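Local atomic coordinates of SAM-dependent methyltransferase (Geobacter sulfurreducens, PDB entry 5BP7), a protein that binds S-adenosyl-L-homocysteine and probably acts as a methyltransferase that uses S-adenosylmethionine as methyl donor. Residues L48-L57 with E72-H81; Q212-W223 with E249-E259. One frame throughout, in Å; residues are numbered along the deposited sequence.

Contact 1. Residues L48-L57 with E72-H81; sequences LTTLGAALRL and EMLCTWARDH
Trp77 packs against the backbone of Gly52 in a buried helix-helix contact of the Rossmann-like methyltransferase fold, between helix 45-54 and helix 72-81, which are joined in sequence through strand 62-66. The two axes cross at -56° with a closest approach of 10.3 Å. The indole can lie directly on the backbone because Gly52 has no side chain: its CA lies over the face of the Trp77 indole, 3.8 Å from the centroid of the five-membered ring, in a CH-pi contact. Met73 CG, from Trp77's own helix, takes the opposite face, so the ring is clamped between the two. Its rotation is fixed at the edge, where Trp77 NE1 donates to Leu48 O at 3.1 Å. The donor stands above that carbonyl's plane, and Gly52 N, making the ordinary helical bond, reaches the same oxygen from the other side. Leu51 meets the benzo edge with CG 3.7 Å from Trp77 CZ2, while Leu55 CD1 comes in obliquely at Trp77 CH2. Where helix 72-81 begins, Leu48 is a knob among Glu72, Met73, Thr76 and Trp77; its CG is anti to the backbone N (chi1 -165°), which carries CD2 to within 3.9 Å of Glu72 CG. Glu72's carboxylate is held by Arg101. At the end of helix 72-81, one water links His81 NE2 (2.6 Å) to Thr49 O (2.7 Å).

Contact 2. Residues Q212-W223 with E249-E259; sequences QDGWDRYEAAKW and EPGRYASYTRE
Helices 212-232 and 239-260 run in broadly opposed directions but cross steeply, their segment axes 134° apart and 10.3 Å at closest approach, as a helix pair beside the methyltransferase sheet; Trp215 also touches strand 261-270. The second helix widens into a pi-type turn at 253-257. Between the helices Tyr253 fits as a knob among Trp215, Asp216, Glu219 and Trp223. With CG anti to the backbone N (chi1 167°), its ring passes under Glu219, whose CB lies over one face, while Arg258 CB takes the other. Tyr253 OH donates to Asp216 OD1 at 2.6 Å, from the anti side and somewhat out of the carboxylate plane. Asp216 OD1 serves twice, since Arg258 NE reaches its syn lone pair at 2.8 Å. Arg258 NH2 completes a side-on, nearly coplanar grip by bonding Asp216 OD2 at 2.9 Å, so three bonds hold this carboxylate and would favour its charged form. Gln212 lays its CB over one face of the same guanidinium and extends its amide onward, giving NE2 a nearly straight bond to Arg258 O and a more bent one to Glu259 OE2. Deeper in, Thr257 CG2 sits over the six-membered ring of Trp215, 3.7 Å from its centroid. At the other end Pro250 CG lies almost exactly above the centre of the six-membered ring of Trp223, with Ala220 CA on the opposite face. Nearby, Glu219 and Glu249 bring like charges together, presumably eased by Lys222 on the first and Arg252, which also bonds Gly178 O, on the second. A water between them donates to Glu219 OE1 and Glu249 OE2 and accepts from Trp223 NE1 at 2.8 Å.

Overall arrangement
Contact 1 and contact 2 share no helix: their centres lie 25 Å apart, and their nearest atoms are about 9 Å from each other. Contact 1 is the more buried, joining helices from the N-terminal half of the fold through one tryptophan, leucines and a glycine, with a single direct hydrogen bond between its segments. Contact 2 is only partly buried, uses helices from the C-terminal half and adds a salt bridge and a carboxylate network to its aromatic packing. Both lie near Asn41, a residue that binds S-adenosyl-L-homocysteine: the side chains of Leu48 and Trp215 are each about 7 Å from its own, but Glu72 lies nearer the ligand itself, at about 6 Å against 11 Å for Trp215.

Contact 1. Residues L48-L57 with E72-H81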
loop_
_atom_site.group_PDB
_atom_site.type_symbol
_atom_site.label_atom_id
_atom_site.label_comp_id
_atom_site.label_asym_id
_atom_site.label_seq_id
_atom_site.Cartn_x
_atom_site.Cartn_y
_atom_site.Cartn_z
ATOM N N LEU A 48 10.595 -2.143 3.876
ATOM C CA LEU A 48 10.410 -2.405 2.448
ATOM C C LEU A 48 11.607 -3.136 1.833
ATOM O O LEU A 48 11.437 -4.045 1.021
ATOM C CB LEU A 48 10.130 -1.097 1.708
ATOM C CG LEU A 48 9.580 -1.201 0.291
ATOM C CD1 LEU A 48 8.237 -1.920 0.258
ATOM C CD2 LEU A 48 9.425 0.194 -0.320
ATOM N N THR A 49 12.813 -2.728 2.238
ATOM C CA THR A 49 14.051 -3.420 1.908
ATOM C C THR A 49 14.087 -4.852 2.430
ATOM O O THR A 49 14.462 -5.773 1.720
ATOM C CB THR A 49 15.260 -2.669 2.497
ATOM O OG1 THR A 49 15.298 -1.350 1.947
ATOM C CG2 THR A 49 16.610 -3.375 2.187
ATOM N N THR A 50 13.731 -5.025 3.682
ATOM C CA THR A 50 13.638 -6.345 4.293
ATOM C C THR A 50 12.715 -7.253 3.471
ATOM O O THR A 50 13.041 -8.411 3.213
ATOM C CB THR A 50 13.142 -6.222 5.761
ATOM O OG1 THR A 50 14.165 -5.619 6.557
ATOM C CG2 THR A 50 12.803 -7.557 6.373
ATOM N N LEU A 51 11.564 -6.723 3.089
ATOM C CA LEU A 51 10.592 -7.473 2.306
ATOM C C LEU A 51 11.190 -7.948 0.989
ATOM O O LEU A 51 11.106 -9.134 0.661
ATOM C CB LEU A 51 9.328 -6.649 2.048
ATOM C CG LEU A 51 8.253 -7.300 1.169
ATOM C CD1 LEU A 51 7.799 -8.668 1.686
ATOM C CD2 LEU A 51 7.078 -6.347 1.075
ATOM N N GLY A 52 11.832 -7.030 0.274
ATOM C CA GLY A 52 12.495 -7.361 -0.984
ATOM C C GLY A 52 13.494 -8.485 -0.859
ATOM O O GLY A 52 13.490 -9.408 -1.669
ATOM N N ALA A 53 14.347 -8.412 0.156
ATOM C CA ALA A 53 15.320 -9.476 0.428
ATOM C C ALA A 53 14.656 -10.811 0.805
ATOM O O ALA A 53 15.146 -11.869 0.456
ATOM C CB ALA A 53 16.292 -9.047 1.539
ATOM N N ALA A 54 13.585 -10.739 1.573
ATOM C CA ALA A 54 12.874 -11.928 2.060
ATOM C C ALA A 54 12.239 -12.750 0.941
ATOM O O ALA A 54 12.093 -13.969 1.069
ATOM C CB ALA A 54 11.800 -11.502 3.039
ATOM N N LEU A 55 11.884 -12.070 -0.146
ATOM C CA LEU A 55 11.316 -12.720 -1.314
ATOM C C LEU A 55 12.333 -13.432 -2.230
ATOM O O LEU A 55 11.925 -14.256 -3.052
ATOM C CB LEU A 55 10.512 -11.737 -2.123
ATOM C CG LEU A 55 9.307 -11.146 -1.394
ATOM C CD1 LEU A 55 8.612 -10.157 -2.307
ATOM C CD2 LEU A 55 8.308 -12.196 -0.903
ATOM N N ARG A 56 13.635 -13.222 -1.996
ATOM C CA ARG A 56 14.689 -14.012 -2.670
ATOM C C ARG A 56 14.534 -13.977 -4.173
ATOM O O ARG A 56 14.469 -15.001 -4.855
ATOM C CB ARG A 56 14.710 -15.456 -2.159
ATOM C CG ARG A 56 14.889 -15.551 -0.653
ATOM C CD ARG A 56 14.918 -17.007 -0.229
ATOM N NE ARG A 56 14.329 -17.127 1.091
ATOM C CZ ARG A 56 13.998 -18.269 1.693
ATOM N NH1 ARG A 56 14.156 -19.458 1.097
ATOM N NH2 ARG A 56 13.481 -18.195 2.925
ATOM N N LEU A 57 14.414 -12.761 -4.640
ATOM C CA LEU A 57 14.117 -12.494 -6.016
ATOM C C LEU A 57 15.355 -12.510 -6.913
ATOM O O LEU A 57 16.312 -11.780 -6.697
ATOM C CB LEU A 57 13.540 -11.117 -6.177
ATOM C CG LEU A 57 12.318 -10.673 -5.375
ATOM C CD1 LEU A 57 12.261 -9.167 -5.251
ATOM C CD2 LEU A 57 11.045 -11.222 -6.003
ATOM N N GLU A 72 7.745 3.280 -5.064
ATOM C CA GLU A 72 8.953 3.022 -4.257
ATOM C C GLU A 72 9.378 1.542 -4.235
ATOM O O GLU A 72 10.574 1.228 -4.322
ATOM C CB GLU A 72 8.779 3.514 -2.837
ATOM C CG GLU A 72 10.090 3.574 -2.042
ATOM C CD GLU A 72 11.067 4.647 -2.506
ATOM O OE1 GLU A 72 10.785 5.412 -3.446
ATOM O OE2 GLU A 72 12.143 4.747 -1.904
HETATM N N MSE A 73 8.400 0.654 -4.132
HETATM C CA MSE A 73 8.661 -0.782 -4.100
HETATM C C MSE A 73 9.331 -1.231 -5.363
HETATM O O MSE A 73 10.397 -1.858 -5.321
HETATM C CB MSE A 73 7.368 -1.551 -3.866
HETATM C CG MSE A 73 7.640 -3.020 -3.539
HETATM SE SE MSE A 73 5.912 -3.920 -3.189
HETATM C CE MSE A 73 5.426 -4.264 -5.054
ATOM N N LEU A 74 8.728 -0.900 -6.509
ATOM C CA LEU A 74 9.284 -1.304 -7.803
ATOM C C LEU A 74 10.661 -0.691 -8.044
ATOM O O LEU A 74 11.583 -1.387 -8.482
ATOM C CB LEU A 74 8.324 -0.960 -8.959
ATOM C CG LEU A 74 7.092 -1.865 -9.093
ATOM C CD1 LEU A 74 6.186 -1.377 -10.216
ATOM C CD2 LEU A 74 7.493 -3.299 -9.384
ATOM N N CYS A 75 10.795 0.599 -7.758
ATOM C CA CYS A 75 12.039 1.291 -8.034
ATOM C C CYS A 75 13.187 0.768 -7.194
ATOM O O CYS A 75 14.255 0.452 -7.724
ATOM C CB CYS A 75 11.898 2.798 -7.826
ATOM S SG CYS A 75 10.916 3.629 -9.096
ATOM N N THR A 76 12.977 0.682 -5.884
ATOM C CA THR A 76 14.051 0.249 -4.981
ATOM C C THR A 76 14.443 -1.241 -5.218
ATOM O O THR A 76 15.617 -1.607 -5.155
ATOM C CB THR A 76 13.696 0.452 -3.503
ATOM O OG1 THR A 76 12.482 -0.252 -3.186
ATOM C CG2 THR A 76 13.567 1.931 -3.161
ATOM N N TRP A 77 13.460 -2.068 -5.525
ATOM C CA TRP A 77 13.734 -3.478 -5.818
ATOM C C TRP A 77 14.391 -3.665 -7.212
ATOM O O TRP A 77 15.207 -4.584 -7.402
ATOM C CB TRP A 77 12.453 -4.324 -5.694
ATOM C CG TRP A 77 11.902 -4.453 -4.297
ATOM C CD1 TRP A 77 12.370 -3.857 -3.158
ATOM C CD2 TRP A 77 10.719 -5.169 -3.910
ATOM N NE1 TRP A 77 11.568 -4.174 -2.094
ATOM C CE2 TRP A 77 10.546 -4.974 -2.528
ATOM C CE3 TRP A 77 9.781 -5.950 -4.610
ATOM C CZ2 TRP A 77 9.493 -5.555 -1.817
ATOM C CZ3 TRP A 77 8.728 -6.527 -3.900
ATOM C CH2 TRP A 77 8.590 -6.322 -2.520
ATOM N N ALA A 78 14.040 -2.812 -8.177
ATOM C CA ALA A 78 14.769 -2.790 -9.460
ATOM C C ALA A 78 16.241 -2.449 -9.242
ATOM O O ALA A 78 17.126 -3.123 -9.795
ATOM C CB ALA A 78 14.133 -1.831 -10.443
ATOM N N ARG A 79 16.492 -1.441 -8.406
ATOM C CA ARG A 79 17.863 -1.081 -8.029
ATOM C C ARG A 79 18.587 -2.223 -7.297
ATOM O O ARG A 79 19.687 -2.599 -7.687
ATOM C CB ARG A 79 17.868 0.166 -7.154
ATOM C CG ARG A 79 19.254 0.684 -6.767
ATOM C CD ARG A 79 19.145 1.755 -5.684
ATOM N NE ARG A 79 18.535 1.189 -4.479
ATOM C CZ ARG A 79 17.850 1.855 -3.549
ATOM N NH1 ARG A 79 17.691 3.180 -3.621
ATOM N NH2 ARG A 79 17.324 1.194 -2.517
ATOM N N ASP A 80 17.959 -2.796 -6.273
ATOM C CA ASP A 80 18.657 -3.705 -5.371
ATOM C C ASP A 80 18.629 -5.165 -5.813
ATOM O O ASP A 80 19.474 -5.940 -5.410
ATOM C CB ASP A 80 18.100 -3.559 -3.946
ATOM C CG ASP A 80 18.322 -2.148 -3.369
ATOM O OD1 ASP A 80 19.264 -1.459 -3.797
ATOM O OD2 ASP A 80 17.531 -1.685 -2.524
ATOM N N HIS A 81 17.624 -5.555 -6.571
ATOM C CA HIS A 81 17.462 -6.964 -6.961
ATOM C C HIS A 81 17.507 -7.217 -8.482
ATOM O O HIS A 81 17.508 -8.361 -8.915
ATOM C CB HIS A 81 16.216 -7.543 -6.266
ATOM C CG HIS A 81 16.256 -7.386 -4.775
ATOM N ND1 HIS A 81 17.126 -8.091 -3.976
ATOM C CD2 HIS A 81 15.534 -6.599 -3.940
ATOM C CE1 HIS A 81 16.936 -7.755 -2.710
ATOM N NE2 HIS A 81 15.975 -6.851 -2.661
HETATM O O HOH W 1 15.619 -5.270 -0.613
HETATM O O HOH W 2 18.618 -10.336 -7.179
#

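Contact 2. Residues Q212-W223 with E249-E259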
loop_
_atom_site.group_PDB
_atom_site.type_symbol
_atom_site.label_atom_id
_atom_site.label_comp_id
_atom_site.label_asym_id
_atom_site.label_seq_id
_atom_site.Cartn_x
_atom_site.Cartn_y
_atom_site.Cartn_z
ATOM N N GLN A 212 4.475 0.023 15.222
ATOM C CA GLN A 212 3.916 1.351 15.484
ATOM C C GLN A 212 4.761 2.494 14.919
ATOM O O GLN A 212 4.214 3.533 14.553
ATOM C CB GLN A 212 3.652 1.516 16.973
ATOM C CG GLN A 212 2.564 0.559 17.464
ATOM C CD GLN A 212 2.385 0.586 18.968
ATOM O OE1 GLN A 212 3.360 0.567 19.698
ATOM N NE2 GLN A 212 1.135 0.678 19.435
ATOM N N ASP A 213 6.079 2.309 14.858
ATOM C CA ASP A 213 6.992 3.290 14.245
ATOM C C ASP A 213 6.722 3.484 12.749
ATOM O O ASP A 213 6.841 4.604 12.234
ATOM C CB ASP A 213 8.459 2.887 14.430
ATOM C CG ASP A 213 8.948 3.030 15.882
ATOM O OD1 ASP A 213 8.484 3.937 16.634
ATOM O OD2 ASP A 213 9.834 2.227 16.269
ATOM N N GLY A 214 6.336 2.404 12.072
ATOM C CA GLY A 214 5.928 2.486 10.680
ATOM C C GLY A 214 4.624 3.260 10.482
ATOM O O GLY A 214 4.499 4.069 9.564
ATOM N N TRP A 215 3.650 3.007 11.344
ATOM C CA TRP A 215 2.442 3.814 11.389
ATOM C C TRP A 215 2.748 5.291 11.651
ATOM O O TRP A 215 2.185 6.175 11.002
ATOM C CB TRP A 215 1.485 3.286 12.448
ATOM C CG TRP A 215 0.594 2.239 12.004
ATOM C CD1 TRP A 215 0.641 0.902 12.350
ATOM C CD2 TRP A 215 -0.523 2.398 11.158
ATOM N NE1 TRP A 215 -0.386 0.215 11.726
ATOM C CE2 TRP A 215 -1.112 1.115 10.990
ATOM C CE3 TRP A 215 -1.085 3.498 10.492
ATOM C CZ2 TRP A 215 -2.227 0.918 10.215
ATOM C CZ3 TRP A 215 -2.207 3.295 9.707
ATOM C CH2 TRP A 215 -2.759 2.009 9.564
ATOM N N ASP A 216 3.654 5.552 12.577
ATOM C CA ASP A 216 4.069 6.926 12.860
ATOM C C ASP A 216 4.593 7.611 11.601
ATOM O O ASP A 216 4.231 8.748 11.329
ATOM C CB ASP A 216 5.128 6.987 13.965
ATOM C CG ASP A 216 4.584 6.650 15.354
ATOM O OD1 ASP A 216 3.340 6.553 15.535
ATOM O OD2 ASP A 216 5.420 6.464 16.294
ATOM N N ARG A 217 5.439 6.925 10.832
ATOM C CA ARG A 217 5.977 7.495 9.565
ATOM C C ARG A 217 4.892 7.827 8.583
ATOM O O ARG A 217 4.864 8.910 8.028
ATOM C CB ARG A 217 6.988 6.559 8.857
ATOM C CG ARG A 217 8.321 6.309 9.562
ATOM C CD ARG A 217 9.160 7.552 9.800
ATOM N NE ARG A 217 8.653 8.339 10.930
ATOM C CZ ARG A 217 8.228 9.597 10.871
ATOM N NH1 ARG A 217 8.199 10.277 9.725
ATOM N NH2 ARG A 217 7.810 10.178 11.986
ATOM N N TYR A 218 3.984 6.893 8.400
ATOM C CA TYR A 218 2.896 7.075 7.473
ATOM C C TYR A 218 1.941 8.219 7.875
ATOM O O TYR A 218 1.625 9.084 7.050
ATOM C CB TYR A 218 2.133 5.766 7.320
ATOM C CG TYR A 218 0.917 5.922 6.470
ATOM C CD1 TYR A 218 1.029 6.346 5.155
ATOM C CD2 TYR A 218 -0.352 5.712 6.991
ATOM C CE1 TYR A 218 -0.088 6.539 4.380
ATOM C CE2 TYR A 218 -1.481 5.887 6.203
ATOM C CZ TYR A 218 -1.326 6.302 4.900
ATOM O OH TYR A 218 -2.412 6.509 4.126
ATOM N N GLU A 219 1.539 8.259 9.149
ATOM C CA GLU A 219 0.592 9.284 9.597
ATOM C C GLU A 219 1.236 10.617 9.904
ATOM O O GLU A 219 0.758 11.641 9.414
ATOM C CB GLU A 219 -0.240 8.837 10.796
ATOM C CG GLU A 219 -1.120 7.639 10.505
ATOM C CD GLU A 219 -2.277 7.884 9.533
ATOM O OE1 GLU A 219 -2.534 9.033 9.095
ATOM O OE2 GLU A 219 -2.945 6.880 9.185
ATOM N N ALA A 220 2.298 10.627 10.704
ATOM C CA ALA A 220 2.895 11.907 11.158
ATOM C C ALA A 220 3.435 12.774 10.044
ATOM O O ALA A 220 3.396 14.014 10.127
ATOM C CB ALA A 220 3.971 11.674 12.203
ATOM N N ALA A 221 3.950 12.141 8.993
ATOM C CA ALA A 221 4.479 12.896 7.867
ATOM C C ALA A 221 3.380 13.697 7.160
ATOM O O ALA A 221 3.645 14.738 6.573
ATOM C CB ALA A 221 5.207 11.973 6.900
ATOM N N LYS A 222 2.144 13.211 7.222
ATOM C CA LYS A 222 1.018 13.938 6.647
ATOM C C LYS A 222 0.828 15.294 7.305
ATOM O O LYS A 222 0.477 16.269 6.638
ATOM C CB LYS A 222 -0.283 13.151 6.791
ATOM C CG LYS A 222 -0.290 11.814 6.077
ATOM C CD LYS A 222 -1.628 11.130 6.295
ATOM C CE LYS A 222 -1.685 9.753 5.645
ATOM N NZ LYS A 222 -2.953 9.105 6.095
ATOM N N TRP A 223 1.086 15.360 8.605
ATOM C CA TRP A 223 0.781 16.573 9.347
ATOM C C TRP A 223 1.678 17.723 8.913
ATOM O O TRP A 223 1.210 18.849 8.687
ATOM C CB TRP A 223 0.884 16.341 10.853
ATOM C CG TRP A 223 0.166 15.143 11.293
ATOM C CD1 TRP A 223 -0.906 14.544 10.674
ATOM C CD2 TRP A 223 0.446 14.363 12.457
ATOM N NE1 TRP A 223 -1.302 13.423 11.376
ATOM C CE2 TRP A 223 -0.491 13.289 12.475
ATOM C CE3 TRP A 223 1.405 14.447 13.483
ATOM C CZ2 TRP A 223 -0.505 12.325 13.488
ATOM C CZ3 TRP A 223 1.393 13.454 14.495
ATOM C CH2 TRP A 223 0.438 12.419 14.484
ATOM N N GLU A 249 -6.336 15.053 13.824
ATOM C CA GLU A 249 -5.703 13.780 13.418
ATOM C C GLU A 249 -4.697 13.208 14.427
ATOM O O GLU A 249 -4.693 12.007 14.627
ATOM C CB GLU A 249 -5.065 13.871 12.023
ATOM C CG GLU A 249 -6.002 13.577 10.852
ATOM C CD GLU A 249 -6.479 12.143 10.844
ATOM O OE1 GLU A 249 -7.631 11.905 11.255
ATOM O OE2 GLU A 249 -5.708 11.241 10.439
ATOM N N PRO A 250 -3.820 14.048 15.026
ATOM C CA PRO A 250 -2.840 13.464 15.945
ATOM C C PRO A 250 -3.492 12.708 17.114
ATOM O O PRO A 250 -3.085 11.577 17.416
ATOM C CB PRO A 250 -2.048 14.686 16.436
ATOM C CG PRO A 250 -2.107 15.630 15.273
ATOM C CD PRO A 250 -3.510 15.460 14.728
ATOM N N GLY A 251 -4.513 13.319 17.721
ATOM C CA GLY A 251 -5.298 12.676 18.768
ATOM C C GLY A 251 -6.023 11.410 18.309
ATOM O O GLY A 251 -6.018 10.399 19.012
ATOM N N ARG A 252 -6.684 11.468 17.157
ATOM C CA ARG A 252 -7.432 10.311 16.642
ATOM C C ARG A 252 -6.455 9.162 16.398
ATOM O O ARG A 252 -6.715 8.034 16.804
ATOM C CB ARG A 252 -8.207 10.639 15.345
ATOM C CG ARG A 252 -9.132 9.516 14.822
ATOM C CD ARG A 252 -9.354 9.519 13.306
ATOM N NE ARG A 252 -8.074 9.495 12.588
ATOM C CZ ARG A 252 -7.267 8.433 12.486
ATOM N NH1 ARG A 252 -7.586 7.252 13.028
ATOM N NH2 ARG A 252 -6.114 8.539 11.829
ATOM N N TYR A 253 -5.368 9.469 15.700
ATOM C CA TYR A 253 -4.342 8.488 15.370
ATOM C C TYR A 253 -3.814 7.779 16.634
ATOM O O TYR A 253 -3.838 6.549 16.727
ATOM C CB TYR A 253 -3.192 9.135 14.579
ATOM C CG TYR A 253 -1.992 8.238 14.505
ATOM C CD1 TYR A 253 -2.058 7.038 13.798
ATOM C CD2 TYR A 253 -0.809 8.535 15.205
ATOM C CE1 TYR A 253 -0.992 6.158 13.779
ATOM C CE2 TYR A 253 0.280 7.663 15.162
ATOM C CZ TYR A 253 0.180 6.471 14.454
ATOM O OH TYR A 253 1.203 5.564 14.420
ATOM N N ALA A 254 -3.383 8.570 17.614
ATOM C CA ALA A 254 -2.790 8.029 18.834
ATOM C C ALA A 254 -3.812 7.257 19.666
ATOM O O ALA A 254 -3.486 6.276 20.281
ATOM C CB ALA A 254 -2.174 9.148 19.656
ATOM N N SER A 255 -5.056 7.713 19.687
ATOM C CA SER A 255 -6.088 7.064 20.483
ATOM C C SER A 255 -6.608 5.767 19.877
ATOM O O SER A 255 -6.995 4.884 20.623
ATOM C CB SER A 255 -7.253 8.012 20.711
ATOM O OG SER A 255 -6.804 9.119 21.497
ATOM N N TYR A 256 -6.697 5.692 18.557
ATOM C CA TYR A 256 -7.411 4.604 17.900
ATOM C C TYR A 256 -6.451 3.769 17.074
ATOM O O TYR A 256 -6.134 2.674 17.454
ATOM C CB TYR A 256 -8.579 5.132 17.045
ATOM C CG TYR A 256 -9.674 5.834 17.821
ATOM C CD1 TYR A 256 -10.593 5.099 18.589
ATOM C CD2 TYR A 256 -9.824 7.222 17.771
ATOM C CE1 TYR A 256 -11.611 5.722 19.307
ATOM C CE2 TYR A 256 -10.849 7.850 18.473
ATOM C CZ TYR A 256 -11.747 7.095 19.226
ATOM O OH TYR A 256 -12.795 7.672 19.941
ATOM N N THR A 257 -5.980 4.303 15.955
ATOM C CA THR A 257 -5.169 3.543 14.991
ATOM C C THR A 257 -3.916 2.934 15.611
ATOM O O THR A 257 -3.704 1.727 15.544
ATOM C CB THR A 257 -4.756 4.432 13.833
ATOM O OG1 THR A 257 -5.930 4.974 13.216
ATOM C CG2 THR A 257 -3.956 3.667 12.802
ATOM N N ARG A 258 -3.143 3.756 16.306
ATOM C CA ARG A 258 -1.845 3.322 16.793
ATOM C C ARG A 258 -1.956 2.120 17.723
ATOM O O ARG A 258 -1.108 1.216 17.663
ATOM C CB ARG A 258 -1.110 4.463 17.493
ATOM C CG ARG A 258 0.387 4.235 17.630
ATOM C CD ARG A 258 1.101 5.493 18.147
ATOM N NE ARG A 258 2.539 5.388 17.941
ATOM C CZ ARG A 258 3.387 4.700 18.718
ATOM N NH1 ARG A 258 2.959 4.076 19.804
ATOM N NH2 ARG A 258 4.683 4.643 18.390
ATOM N N GLU A 259 -2.984 2.111 18.569
ATOM C CA GLU A 259 -3.195 1.021 19.516
ATOM C C GLU A 259 -3.929 -0.203 18.956
ATOM O O GLU A 259 -3.614 -1.320 19.332
ATOM C CB GLU A 259 -3.930 1.542 20.751
ATOM C CG GLU A 259 -3.025 2.414 21.631
ATOM C CD GLU A 259 -1.895 1.602 22.266
ATOM O OE1 GLU A 259 -2.218 0.824 23.194
ATOM O OE2 GLU A 259 -0.708 1.684 21.797
HETATM O O HOH W 3 7.456 3.395 19.108
HETATM O O HOH W 4 -2.861 11.565 10.059
HETATM O O HOH W 5 -5.718 10.071 7.749
#